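Local coordinates for protein lipopolysaccharide heptosyltransferase 2 (Escherichia coli, PDB 1PSW) that transfers the second heptose from ADP-L-glycero-beta-D-manno-heptose onto heptosyl-Kdo2-lipid A, building the inner core of lipopolysaccharide, at residues N89-K92 against S93-P97; L130-E133 against R134-L138; R146-Q149 against D150-Q153. All coordinates share one frame; numbering follows the deposited sequence.

Contact 1 (N89-K92 against S93-P97)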
loop_
_atom_site.group_PDB
_atom_site.type_symbol
_atom_site.label_atom_id
_atom_site.label_comp_id
_atom_site.label_asym_id
_atom_site.label_seq_id
_atom_site.Cartn_x
_atom_site.Cartn_y
_atom_site.Cartn_z
ATOM N N ASN A 89 0.766 15.236 6.076
ATOM C CA ASN A 89 1.576 16.430 6.296
ATOM C C ASN A 89 0.735 17.704 6.315
ATOM O O ASN A 89 1.190 18.733 6.801
ATOM C CB ASN A 89 2.650 16.557 5.209
ATOM C CG ASN A 89 3.781 15.562 5.387
ATOM O OD1 ASN A 89 4.528 15.623 6.365
ATOM N ND2 ASN A 89 3.909 14.635 4.444
ATOM N N SER A 90 -0.489 17.627 5.800
ATOM C CA SER A 90 -1.361 18.794 5.744
ATOM C C SER A 90 -1.576 19.416 7.115
ATOM O O SER A 90 -1.584 18.731 8.138
ATOM C CB SER A 90 -2.714 18.427 5.144
ATOM O OG SER A 90 -3.490 17.701 6.070
ATOM N N PHE A 91 -1.739 20.732 7.122
ATOM C CA PHE A 91 -1.973 21.479 8.343
ATOM C C PHE A 91 -3.292 21.057 8.995
ATOM O O PHE A 91 -3.330 20.733 10.178
ATOM C CB PHE A 91 -2.004 22.977 8.020
ATOM C CG PHE A 91 -2.777 23.799 9.010
ATOM C CD1 PHE A 91 -2.290 24.012 10.297
ATOM C CD2 PHE A 91 -4.009 24.342 8.659
ATOM C CE1 PHE A 91 -3.018 24.762 11.215
ATOM C CE2 PHE A 91 -4.744 25.091 9.567
ATOM C CZ PHE A 91 -4.249 25.298 10.850
ATOM N N LYS A 92 -4.364 21.059 8.214
ATOM C CA LYS A 92 -5.685 20.710 8.720
ATOM C C LYS A 92 -5.782 19.301 9.302
ATOM O O LYS A 92 -6.623 19.045 10.169
ATOM C CB LYS A 92 -6.726 20.873 7.615
ATOM C CG LYS A 92 -6.589 19.877 6.480
ATOM C CD LYS A 92 -7.628 20.118 5.398
ATOM C CE LYS A 92 -7.606 19.000 4.364
ATOM N NZ LYS A 92 -8.627 19.189 3.292
ATOM N N SER A 93 -4.929 18.388 8.843
ATOM C CA SER A 93 -4.974 17.012 9.341
ATOM C C SER A 93 -4.670 16.892 10.835
ATOM O O SER A 93 -5.078 15.925 11.473
ATOM C CB SER A 93 -4.015 16.111 8.544
ATOM O OG SER A 93 -2.658 16.348 8.890
ATOM N N ALA A 94 -3.968 17.871 11.400
ATOM C CA ALA A 94 -3.647 17.821 12.822
ATOM C C ALA A 94 -4.638 18.591 13.699
ATOM O O ALA A 94 -4.429 18.733 14.904
ATOM C CB ALA A 94 -2.231 18.338 13.052
ATOM N N LEU A 95 -5.721 19.073 13.101
ATOM C CA LEU A 95 -6.722 19.830 13.847
ATOM C C LEU A 95 -7.547 18.965 14.799
ATOM O O LEU A 95 -7.684 19.289 15.980
ATOM C CB LEU A 95 -7.653 20.565 12.878
ATOM C CG LEU A 95 -7.059 21.816 12.212
ATOM C CD1 LEU A 95 -8.022 22.361 11.163
ATOM C CD2 LEU A 95 -6.776 22.869 13.280
ATOM N N VAL A 96 -8.091 17.865 14.291
ATOM C CA VAL A 96 -8.911 16.975 15.104
ATOM C C VAL A 96 -8.305 16.606 16.457
ATOM O O VAL A 96 -8.962 16.743 17.488
ATOM C CB VAL A 96 -9.249 15.682 14.336
ATOM C CG1 VAL A 96 -9.903 14.670 15.263
ATOM C CG2 VAL A 96 -10.180 16.005 13.183
ATOM N N PRO A 97 -7.048 16.130 16.476
ATOM C CA PRO A 97 -6.413 15.756 17.745
ATOM C C PRO A 97 -6.440 16.864 18.793
ATOM O O PRO A 97 -6.586 16.600 19.990
ATOM C CB PRO A 97 -4.992 15.396 17.325
ATOM C CG PRO A 97 -5.192 14.840 15.961
ATOM C CD PRO A 97 -6.152 15.830 15.347
#

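Contact 2 (L130-E133 against R134-L138)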
loop_
_atom_site.group_PDB
_atom_site.type_symbol
_atom_site.label_atom_id
_atom_site.label_comp_id
_atom_site.label_asym_id
_atom_site.label_seq_id
_atom_site.Cartn_x
_atom_site.Cartn_y
_atom_site.Cartn_z
ATOM N N LEU A 130 13.988 6.431 4.028
ATOM C CA LEU A 130 12.803 5.623 3.744
ATOM C C LEU A 130 11.565 6.102 4.487
ATOM O O LEU A 130 11.645 6.476 5.648
ATOM C CB LEU A 130 13.076 4.156 4.104
ATOM C CG LEU A 130 14.268 3.500 3.392
ATOM C CD1 LEU A 130 14.360 2.029 3.782
ATOM C CD2 LEU A 130 14.098 3.643 1.892
HETATM N N MSE A 131 10.422 6.092 3.810
HETATM C CA MSE A 131 9.182 6.504 4.439
HETATM C C MSE A 131 8.871 5.618 5.634
HETATM O O MSE A 131 8.382 6.107 6.646
HETATM C CB MSE A 131 8.006 6.435 3.458
HETATM C CG MSE A 131 6.648 6.305 4.155
HETATM SE SE MSE A 131 5.109 6.444 2.972
HETATM C CE MSE A 131 4.518 8.230 3.402
ATOM N N VAL A 132 9.156 4.319 5.527
ATOM C CA VAL A 132 8.874 3.396 6.631
ATOM C C VAL A 132 9.655 3.777 7.883
ATOM O O VAL A 132 9.153 3.642 9.006
ATOM C CB VAL A 132 9.215 1.921 6.272
ATOM C CG1 VAL A 132 10.728 1.732 6.105
ATOM C CG2 VAL A 132 8.688 0.999 7.360
ATOM N N GLU A 133 10.884 4.247 7.697
ATOM C CA GLU A 133 11.699 4.662 8.826
ATOM C C GLU A 133 11.088 5.914 9.458
ATOM O O GLU A 133 11.069 6.049 10.678
ATOM C CB GLU A 133 13.138 4.936 8.373
ATOM C CG GLU A 133 13.804 3.717 7.744
ATOM C CD GLU A 133 15.140 4.042 7.099
ATOM O OE1 GLU A 133 15.281 5.159 6.553
ATOM O OE2 GLU A 133 16.040 3.174 7.116
ATOM N N ARG A 134 10.570 6.818 8.632
ATOM C CA ARG A 134 9.971 8.038 9.154
ATOM C C ARG A 134 8.738 7.768 10.005
ATOM O O ARG A 134 8.511 8.453 11.005
ATOM C CB ARG A 134 9.626 9.002 8.015
ATOM C CG ARG A 134 10.861 9.459 7.252
ATOM C CD ARG A 134 10.547 10.464 6.154
ATOM N NE ARG A 134 11.721 10.671 5.314
ATOM C CZ ARG A 134 11.766 11.474 4.256
ATOM N NH1 ARG A 134 10.693 12.168 3.896
ATOM N NH2 ARG A 134 12.885 11.566 3.544
ATOM N N TYR A 135 7.936 6.781 9.622
ATOM C CA TYR A 135 6.746 6.449 10.404
ATOM C C TYR A 135 7.149 5.790 11.710
ATOM O O TYR A 135 6.669 6.155 12.780
ATOM C CB TYR A 135 5.817 5.501 9.635
ATOM C CG TYR A 135 4.965 6.181 8.590
ATOM C CD1 TYR A 135 4.639 7.535 8.693
ATOM C CD2 TYR A 135 4.448 5.462 7.515
ATOM C CE1 TYR A 135 3.820 8.151 7.753
ATOM C CE2 TYR A 135 3.628 6.070 6.572
ATOM C CZ TYR A 135 3.318 7.419 6.699
ATOM O OH TYR A 135 2.504 8.029 5.770
ATOM N N ILE A 136 8.041 4.812 11.611
ATOM C CA ILE A 136 8.517 4.081 12.773
ATOM C C ILE A 136 9.151 5.004 13.814
ATOM O O ILE A 136 8.919 4.846 15.005
ATOM C CB ILE A 136 9.536 2.990 12.355
ATOM C CG1 ILE A 136 8.810 1.857 11.620
ATOM C CG2 ILE A 136 10.286 2.476 13.573
ATOM C CD1 ILE A 136 9.736 0.795 11.020
ATOM N N ALA A 137 9.947 5.967 13.362
ATOM C CA ALA A 137 10.619 6.903 14.262
ATOM C C ALA A 137 9.670 7.646 15.208
ATOM O O ALA A 137 10.063 8.025 16.318
ATOM C CB ALA A 137 11.425 7.911 13.459
ATOM N N LEU A 138 8.428 7.857 14.781
ATOM C CA LEU A 138 7.467 8.582 15.612
ATOM C C LEU A 138 7.076 7.863 16.899
ATOM O O LEU A 138 6.593 8.489 17.841
ATOM C CB LEU A 138 6.204 8.902 14.812
ATOM C CG LEU A 138 6.390 9.786 13.575
ATOM C CD1 LEU A 138 5.032 10.020 12.931
ATOM C CD2 LEU A 138 7.039 11.116 13.956
#

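Contact 3 (R146-Q149 against D150-Q153)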
loop_
_atom_site.group_PDB
_atom_site.type_symbol
_atom_site.label_atom_id
_atom_site.label_comp_id
_atom_site.label_asym_id
_atom_site.label_seq_id
_atom_site.Cartn_x
_atom_site.Cartn_y
_atom_site.Cartn_z
ATOM N N ARG A 146 18.312 10.306 15.823
ATOM C CA ARG A 146 18.827 11.375 14.972
ATOM C C ARG A 146 18.853 10.890 13.532
ATOM O O ARG A 146 18.662 11.672 12.603
ATOM C CB ARG A 146 20.232 11.788 15.410
ATOM C CG ARG A 146 21.203 10.640 15.479
ATOM C CD ARG A 146 22.535 11.063 16.064
ATOM N NE ARG A 146 23.323 9.899 16.458
ATOM C CZ ARG A 146 22.965 9.049 17.415
ATOM N NH1 ARG A 146 21.831 9.235 18.081
ATOM N NH2 ARG A 146 23.735 8.008 17.701
ATOM N N THR A 147 19.098 9.594 13.354
ATOM C CA THR A 147 19.123 8.988 12.022
ATOM C C THR A 147 18.437 7.628 12.096
ATOM O O THR A 147 18.203 7.108 13.183
ATOM C CB THR A 147 20.566 8.786 11.492
ATOM O OG1 THR A 147 21.199 7.721 12.209
ATOM C CG2 THR A 147 21.382 10.058 11.667
ATOM N N ALA A 148 18.124 7.056 10.940
ATOM C CA ALA A 148 17.458 5.765 10.884
ATOM C C ALA A 148 18.311 4.660 11.485
ATOM O O ALA A 148 17.788 3.624 11.897
ATOM C CB ALA A 148 17.095 5.426 9.437
ATOM N N GLN A 149 19.621 4.869 11.545
ATOM C CA GLN A 149 20.513 3.858 12.103
ATOM C C GLN A 149 20.282 3.665 13.598
ATOM O O GLN A 149 20.628 2.620 14.141
ATOM C CB GLN A 149 21.972 4.238 11.843
ATOM C CG GLN A 149 22.998 3.254 12.410
ATOM C CD GLN A 149 22.765 1.817 11.955
ATOM O OE1 GLN A 149 22.555 1.554 10.768
ATOM N NE2 GLN A 149 22.818 0.877 12.900
ATOM N N ASP A 150 19.702 4.665 14.261
ATOM C CA ASP A 150 19.430 4.556 15.690
ATOM C C ASP A 150 18.197 3.718 16.000
ATOM O O ASP A 150 17.989 3.313 17.143
ATOM C CB ASP A 150 19.244 5.935 16.322
ATOM C CG ASP A 150 20.501 6.770 16.271
ATOM O OD1 ASP A 150 21.603 6.187 16.351
ATOM O OD2 ASP A 150 20.378 8.003 16.163
ATOM N N LEU A 151 17.374 3.458 14.992
ATOM C CA LEU A 151 16.166 2.677 15.201
ATOM C C LEU A 151 16.460 1.251 15.628
ATOM O O LEU A 151 17.265 0.558 15.000
ATOM C CB LEU A 151 15.321 2.650 13.927
ATOM C CG LEU A 151 14.649 3.950 13.508
ATOM C CD1 LEU A 151 13.954 3.738 12.171
ATOM C CD2 LEU A 151 13.647 4.386 14.576
ATOM N N PRO A 152 15.818 0.796 16.715
ATOM C CA PRO A 152 16.034 -0.574 17.190
ATOM C C PRO A 152 15.728 -1.562 16.063
ATOM O O PRO A 152 14.688 -1.466 15.414
ATOM C CB PRO A 152 15.048 -0.690 18.348
ATOM C CG PRO A 152 15.035 0.694 18.904
ATOM C CD PRO A 152 14.972 1.550 17.659
ATOM N N GLN A 153 16.639 -2.502 15.840
ATOM C CA GLN A 153 16.479 -3.499 14.793
ATOM C C GLN A 153 16.052 -4.826 15.411
ATOM O O GLN A 153 16.344 -5.100 16.571
ATOM C CB GLN A 153 17.803 -3.676 14.042
ATOM C CG GLN A 153 18.272 -2.423 13.303
ATOM C CD GLN A 153 17.640 -2.277 11.931
ATOM O OE1 GLN A 153 17.416 -1.166 11.455
ATOM N NE2 GLN A 153 17.369 -3.401 11.279
#

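Contact 1 (N89-K92 against S93-P97)
Ser-93 and Ser-90 hold the turn that leads into helix 95-99. The hydroxyl of Ser-93 reaches back to the carbonyl of Ser-90, with Ser-93 OG 2.7 Å from Ser-90 O. It meets that oxygen tilted 29° from the carbonyl plane. Ser-90 OG also accepts the backbone N of Ser-93 at 3.2 Å. Ser-93 thus donates to both oxygens of Ser-90 where the 3-10 turn begins. The chi1 of Ser-90 (75°) sets OG between its own backbone N and carbonyl carbon, from where it can fold over the turn. The backbone then continues with two i to i+3 bonds, those of a 3-10 turn. Ala-94 N meets Phe-91 O at 3.2 Å, and Leu-95 N meets Lys-92 O at 3.1 Å.

Packing is lighter. Leu-95 lays CD1 beside Lys-92 CB at 4.1 Å, while its CD2 meets Phe-91 CZ obliquely at 4.3 Å. Glu-111 OE1 takes the backbone N of Phe-91. Leu-116 touches Phe-91, Ala-94 and Leu-95. Ser-93 and Ala-94 rest on Val-86 of strand 83-86, in the N-terminal parallel sheet, and Lys-92 and Leu-95 meet Arg-69 of helix 66-75.

Contact 2 (L130-E133 against R134-L138)
The Tyr-135 ring is met obliquely by the side chain of Met-131, a selenomethionine, one helical turn earlier. Met-131 SE lies 4.8 Å from the centroid of the Tyr-135 ring and 47° off the ring normal, a Met-aromatic contact in its seleno form. The methyl CE of Met-131 reaches the phenol end, 3.6 Å from Tyr-135 CZ. Further in, Met-131 CG lies 3.9 Å from Tyr-135 CE2. Met-131 CG is anti to its backbone N (chi1 157°), and a bend at chi3 brings CE over to the phenol end. The Arg-134 side chain runs extended back alongside the first turn, where NE bonds to Trp-128 O.

Both segments belong to the short helix 131-137 in the N-terminal half of this GT-B glycosyltransferase. Four i to i+4 backbone bonds join the segments, among them Arg-134 N to Leu-130 O at 3.2 Å and Ala-137 N to Glu-133 O at 2.9 Å. Leu-130 is the N-cap residue. Its backbone N donates to Glu-133 OE1 at 3.1 Å, from above the carboxylate plane, a bond by which the glutamate side chain reaches back to the N-cap residue.

Val-132 and Ile-136 lie side by side, with Val-132 CG2 3.8 Å from Ile-136 CD1. Val-132 and Tyr-135 touch Met-16 of helix 11-27. Trp-108 of strand 104-108 packs on Ala-137 and donates its NE1 to Arg-134 O.

Contact 3 (R146-Q149 against D150-Q153)
Arg-146 curls over the carboxylate of Asp-150 because its chi1 (54°) places CG between the backbone N and the carbonyl carbon. The chain then runs extended to NE, and a turn at chi4 sets the guanidinium across the acid. Asp-150 has CG beside its own backbone N (chi1 -65°), which points the carboxylate back at the start of the turn. The two side chains cross at about a right angle, their flat groups 45° apart. Asp-150 OD1 lies over one face of the Arg-146 guanidinium, 3.0 Å above its plane and offset toward the rim. As modelled, Asp-150 OD2 makes a salt bridge to Arg-146 NH1 and accepts Arg-146 N, but it sits too close to Arg-146 CG, which leaves both less sure.

Two backbone bonds close the 3-10 turn. Asp-150 N meets Thr-147 O at 3.1 Å, and Leu-151 N meets Ala-148 O at 3.1 Å. Trp-128 packs on Ala-148 and Leu-151, and Glu-133 and Ile-136 of helix 131-137 also touch Leu-151.

In the model no guanidinium N-H points at OD2. The guanidinium probably acts by charge, while Arg-146 N gives a directed bond. The nearby arginine probably stabilises the ionised form of Asp-150.

From the N terminus, the chain passes strand 83-86 and enters contact 1, a turn that starts helix 95-99. It then runs through strands 104-108 and 119-121, the last two of the N-terminal parallel sheet, to contact 2 on helix 131-137. Contact 3 closes a surface turn in the loop towards helix 164-173. The three follow in series; none nests in or crosses another. Contacts 1 and 2 stand apart, their centres about 19 Å from each other. Contacts 2 and 3 touch: Glu-133 CD meets Ala-148 CB at 3.3 Å, and Leu-151 CD2 packs on Ala-137 CA. The turn at 146-153 is thereby laid against helix 131-137.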